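Local structure of beta-gamma-crystallin (Geodia cydonium, 4IAU) at residues V79-F82 with A86-Y89; T136-G141 with G147-A152. The protein is of unknown function but binds calcium and belongs to the beta/gamma-crystallin family, whose domains are built from Greek key motifs. All coordinates share one frame; numbering follows the deposited sequence. Where two conformers were deposited one is given.

Contact 1 of 2, residues V79-F82 with A86-Y89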
loop_
_atom_site.group_PDB
_atom_site.type_symbol
_atom_site.label_atom_id
_atom_site.label_comp_id
_atom_site.label_asym_id
_atom_site.label_seq_id
_atom_site.Cartn_x
_atom_site.Cartn_y
_atom_site.Cartn_z
ATOM N N VAL A 79 -2.093 5.292 1.826
ATOM C CA VAL A 79 -3.005 4.269 1.399
ATOM C C VAL A 79 -4.354 4.962 1.207
ATOM O O VAL A 79 -5.092 5.237 2.155
ATOM C CB VAL A 79 -3.095 3.113 2.395
ATOM C CG1 VAL A 79 -4.038 2.024 1.884
ATOM C CG2 VAL A 79 -1.695 2.521 2.682
ATOM N N LYS A 80 -4.695 5.316 -0.029
ATOM C CA LYS A 80 -5.769 6.265 -0.252
ATOM C C LYS A 80 -7.158 5.639 -0.105
ATOM O O LYS A 80 -8.158 6.365 -0.037
ATOM C CB LYS A 80 -5.651 6.959 -1.633
ATOM C CG LYS A 80 -4.355 7.759 -1.743
ATOM C CD LYS A 80 -4.403 8.722 -2.935
ATOM C CE LYS A 80 -4.504 7.995 -4.255
ATOM N NZ LYS A 80 -3.537 6.892 -4.485
ATOM N N THR A 81 -7.235 4.329 0.035
ATOM C CA THR A 81 -8.492 3.661 0.350
ATOM C C THR A 81 -8.662 3.397 1.820
ATOM O O THR A 81 -9.636 2.691 2.169
ATOM C CB THR A 81 -8.662 2.383 -0.503
ATOM O OG1 THR A 81 -7.693 1.499 -0.072
ATOM C CG2 THR A 81 -8.684 2.693 -1.985
ATOM N N PHE A 82 -7.830 3.957 2.672
ATOM C CA PHE A 82 -8.088 3.927 4.113
ATOM C C PHE A 82 -9.516 4.434 4.334
ATOM O O PHE A 82 -9.865 5.530 3.838
ATOM C CB PHE A 82 -7.056 4.809 4.754
ATOM C CG PHE A 82 -7.257 5.008 6.246
ATOM C CD1 PHE A 82 -7.294 3.961 7.116
ATOM C CD2 PHE A 82 -7.434 6.246 6.774
ATOM C CE1 PHE A 82 -7.478 4.131 8.491
ATOM C CE2 PHE A 82 -7.562 6.495 8.145
ATOM C CZ PHE A 82 -7.533 5.408 8.984
ATOM N N ALA A 86 -10.197 -0.865 -0.782
ATOM C CA ALA A 86 -9.018 -1.707 -0.834
ATOM C C ALA A 86 -8.030 -1.103 -1.838
ATOM O O ALA A 86 -8.432 -0.465 -2.809
ATOM C CB ALA A 86 -9.363 -3.123 -1.262
ATOM N N THR A 87 -6.734 -1.366 -1.616
ATOM C CA THR A 87 -5.685 -1.025 -2.587
ATOM C C THR A 87 -4.887 -2.298 -2.883
ATOM O O THR A 87 -4.561 -3.044 -1.974
ATOM C CB THR A 87 -4.759 0.098 -2.090
ATOM O OG1 THR A 87 -5.507 1.271 -1.908
ATOM C CG2 THR A 87 -3.663 0.445 -3.067
ATOM N N LEU A 88 -4.630 -2.504 -4.185
ATOM C CA LEU A 88 -3.869 -3.617 -4.709
ATOM C C LEU A 88 -2.473 -3.138 -5.141
ATOM O O LEU A 88 -2.353 -2.000 -5.609
ATOM C CB LEU A 88 -4.578 -4.237 -5.898
ATOM C CG LEU A 88 -6.037 -4.617 -5.638
ATOM C CD1 LEU A 88 -6.613 -5.220 -6.925
ATOM C CD2 LEU A 88 -6.158 -5.575 -4.488
ATOM N N TYR A 89 -1.500 -4.013 -5.044
ATOM C CA TYR A 89 -0.109 -3.662 -5.348
ATOM C C TYR A 89 0.523 -4.723 -6.229
ATOM O O TYR A 89 0.258 -5.936 -6.094
ATOM C CB TYR A 89 0.684 -3.532 -4.052
ATOM C CG TYR A 89 0.157 -2.481 -3.137
ATOM C CD1 TYR A 89 0.596 -1.171 -3.211
ATOM C CD2 TYR A 89 -0.795 -2.775 -2.150
ATOM C CE1 TYR A 89 0.112 -0.180 -2.348
ATOM C CE2 TYR A 89 -1.285 -1.809 -1.306
ATOM C CZ TYR A 89 -0.830 -0.500 -1.410
ATOM O OH TYR A 89 -1.357 0.427 -0.535
#

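Contact 2 of 2, residues T136-G141 with G147-A152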
loop_
_atom_site.group_PDB
_atom_site.type_symbol
_atom_site.label_atom_id
_atom_site.label_comp_id
_atom_site.label_asym_id
_atom_site.label_seq_id
_atom_site.Cartn_x
_atom_site.Cartn_y
_atom_site.Cartn_z
ATOM N N THR A 136 -12.670 -16.332 -3.677
ATOM C CA THR A 136 -12.420 -16.335 -2.274
ATOM C C THR A 136 -12.936 -15.033 -1.662
ATOM O O THR A 136 -12.901 -14.004 -2.290
ATOM C CB THR A 136 -10.953 -16.523 -1.845
ATOM O OG1 THR A 136 -10.148 -15.544 -2.535
ATOM C CG2 THR A 136 -10.376 -17.856 -2.162
ATOM N N ARG A 137 -13.391 -15.079 -0.414
ATOM C CA ARG A 137 -13.860 -13.920 0.296
ATOM C C ARG A 137 -12.768 -13.365 1.189
ATOM O O ARG A 137 -12.126 -14.103 1.925
ATOM C CB ARG A 137 -15.102 -14.198 1.155
ATOM C CG ARG A 137 -15.578 -12.926 1.848
ATOM C CD ARG A 137 -16.617 -13.042 2.906
ATOM N NE ARG A 137 -17.919 -13.156 2.340
ATOM C CZ ARG A 137 -18.508 -14.234 1.825
ATOM N NH1 ARG A 137 -17.787 -15.349 1.814
ATOM N NH2 ARG A 137 -19.754 -14.207 1.339
ATOM N N ARG A 138 -12.592 -12.058 1.133
ATOM C CA ARG A 138 -11.683 -11.361 2.049
ATOM C C ARG A 138 -12.315 -10.064 2.512
ATOM O O ARG A 138 -12.903 -9.309 1.728
ATOM C CB ARG A 138 -10.319 -11.096 1.426
ATOM C CG ARG A 138 -9.465 -12.313 1.153
ATOM C CD ARG A 138 -8.990 -12.990 2.436
ATOM N NE ARG A 138 -8.098 -14.110 2.200
ATOM C CZ ARG A 138 -8.464 -15.357 1.909
ATOM N NH1 ARG A 138 -9.729 -15.650 1.798
ATOM N NH2 ARG A 138 -7.502 -16.259 1.754
ATOM N N GLY A 139 -12.139 -9.796 3.806
ATOM C CA GLY A 139 -12.519 -8.532 4.418
ATOM C C GLY A 139 -11.291 -7.765 4.844
ATOM O O GLY A 139 -10.155 -8.023 4.411
ATOM N N PRO A 140 -11.485 -6.769 5.687
ATOM C CA PRO A 140 -10.381 -5.913 6.113
ATOM C C PRO A 140 -9.203 -6.703 6.630
ATOM O O PRO A 140 -9.347 -7.666 7.392
ATOM C CB PRO A 140 -11.027 -5.039 7.183
ATOM C CG PRO A 140 -12.455 -4.916 6.758
ATOM C CD PRO A 140 -12.789 -6.295 6.199
ATOM N N GLY A 141 -8.011 -6.289 6.241
ATOM C CA GLY A 141 -6.810 -6.953 6.646
ATOM C C GLY A 141 -5.610 -6.474 5.835
ATOM O O GLY A 141 -5.694 -5.681 4.898
ATOM N N GLY A 147 -0.867 -15.324 -1.701
ATOM C CA GLY A 147 -1.453 -16.492 -1.017
ATOM C C GLY A 147 -2.324 -16.062 0.126
ATOM O O GLY A 147 -3.393 -16.646 0.324
ATOM N N ALA A 148 -1.941 -15.056 0.885
ATOM C CA ALA A 148 -2.772 -14.572 1.945
ATOM C C ALA A 148 -4.180 -14.147 1.475
ATOM O O ALA A 148 -5.155 -14.269 2.220
ATOM C CB ALA A 148 -2.046 -13.466 2.675
ATOM N N LEU A 149 -4.296 -13.627 0.231
ATOM C CA LEU A 149 -5.592 -13.296 -0.423
ATOM C C LEU A 149 -6.367 -14.480 -0.955
ATOM O O LEU A 149 -7.542 -14.289 -1.269
ATOM C CB LEU A 149 -5.441 -12.369 -1.617
ATOM C CG LEU A 149 -4.927 -11.018 -1.345
ATOM C CD1 LEU A 149 -4.460 -10.246 -2.605
ATOM C CD2 LEU A 149 -5.968 -10.136 -0.594
ATOM N N GLY A 150 -5.817 -15.630 -1.001
ATOM C CA GLY A 150 -6.499 -16.796 -1.540
ATOM C C GLY A 150 -6.354 -16.883 -3.004
ATOM O O GLY A 150 -7.151 -17.593 -3.576
ATOM N N VAL A 151 -5.362 -16.212 -3.631
ATOM C CA VAL A 151 -5.184 -16.307 -5.073
ATOM C C VAL A 151 -3.739 -16.655 -5.386
ATOM O O VAL A 151 -2.829 -16.409 -4.599
ATOM C CB VAL A 151 -5.611 -14.994 -5.765
ATOM C CG1 VAL A 151 -7.115 -14.815 -5.642
ATOM C CG2 VAL A 151 -4.868 -13.768 -5.236
ATOM N N ALA A 152 -3.549 -17.176 -6.584
ATOM C CA ALA A 152 -2.192 -17.385 -7.074
ATOM C C ALA A 152 -1.533 -16.024 -7.309
ATOM O O ALA A 152 -2.151 -15.016 -7.572
ATOM C CB ALA A 152 -2.254 -18.212 -8.346
#

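Contact 1 of 2, residues V79-F82 with A86-Y89
Thr81 lays its side chain over the peptide between Ala86 and Thr87, with OG1 3.2 Å from Ala86 C and CG2 3.3 Å from Ala86 O. Residues 79-82 form a type I beta turn in the connection that follows strand 75-78. Strand 86-89 opens the second Greek key domain, in whose four-stranded sheet it runs between strands 98-101 and 115-118. The turn is closed by the backbone bond from Phe82 N to Val79 O (3.1 Å), and its third residue, Thr81, faces the strand.

At the polar centre, Thr81 OG1 and Thr87 OG1 stand 2.9 Å apart, a hydrogen-bonding distance. A chi1 of 68° sets the Thr81 hydroxyl between its own backbone N and carbonyl carbon, which turns it to the start of the strand and leaves the methyl beside it, 3.5 Å from Thr87 OG1. The Thr87 hydroxyl is also hydrogen-bonded to Asp100 OD1, so this buried oxygen is held by the adjoining strand, and the turn may supply a second partner. In the conformer given, Lys80 brings another link to the same carboxylate, a salt bridge from NZ to Asp100 OD2.

Beyond the threonines the contact is van der Waals: Val79 and Tyr89 meet at about a right angle, and the hydroxyl end of the phenol approaches both methyls. The valine reaches on to Met38 and Ile40 of strand 38-42, and Tyr89 also touches Ile40, which places this side of the contact where the two domains pack together. The ring of Tyr89 packs edge-to-face with Phe94. Tyr89 OH is nearly equidistant from the two branches of the valine, 3.9 Å from Val79 CG1 and 3.9 Å from Val79 CG2.

Contact 2 of 2, residues T136-G141 with G147-A152
The Arg138 guanidinium carries Leu149 O over the centre of one face, 3.4 Å above its plane, and Ala148 O at one edge, within that plane. Both carbonyls belong to the C-terminal end of the short helix 146-149, where Gly150 completes a Schellman motif; the arginine stands on strand 135-138, an outermost strand of one of the two sheets of this Greek key domain.

The edge grip is side-on and ends on a single oxygen: Arg138 NE donates to Ala148 O at 2.9 Å (159°), along a lone pair, while Arg138 NH2 reaches Ala148 O at 3.1 Å from well above the carbonyl plane. Arg138 NH1 bonds back to Arg137 O at 2.9 Å, so all three nitrogens have partners in the guanidinium plane and its rotation is fixed. The bend at chi2 (-68°) folds the chain round to the helix end, where the positive charge probably suits the gathered carbonyl oxygens.

Gly150, at a positive phi of 85°, turns the chain away, its N bonded to Gly147 O. Leu149 has its CB turned away from the strand, and its side chain packs on Leu125 and Ala116 of the two sheets. Thr136, given in one of two conformers, sets OG1 3.2 Å from Leu149 O, with its methyl CG2 3.5 Å from Gly150 O.

Contact 2 lies within the second crystallin domain, whereas contact 1 joins the interdomain loop to that domain's first strand, an inner one. Contact 1 is buried, its centre about 6 Å from the centre of the chain. Contact 2, its centre about 15 Å from the centre of the chain, is only partly buried and brings an outermost strand of the other sheet against a helix end. Paired hydroxyls and van der Waals packing make the former; the latter rests on a charged side chain gripping one main-chain carbonyl oxygen. Their centres are about 14 Å apart and they do not touch. The bound calcium ion lies about 8 Å from the Tyr89 side chain and about 10 Å from that of Val151.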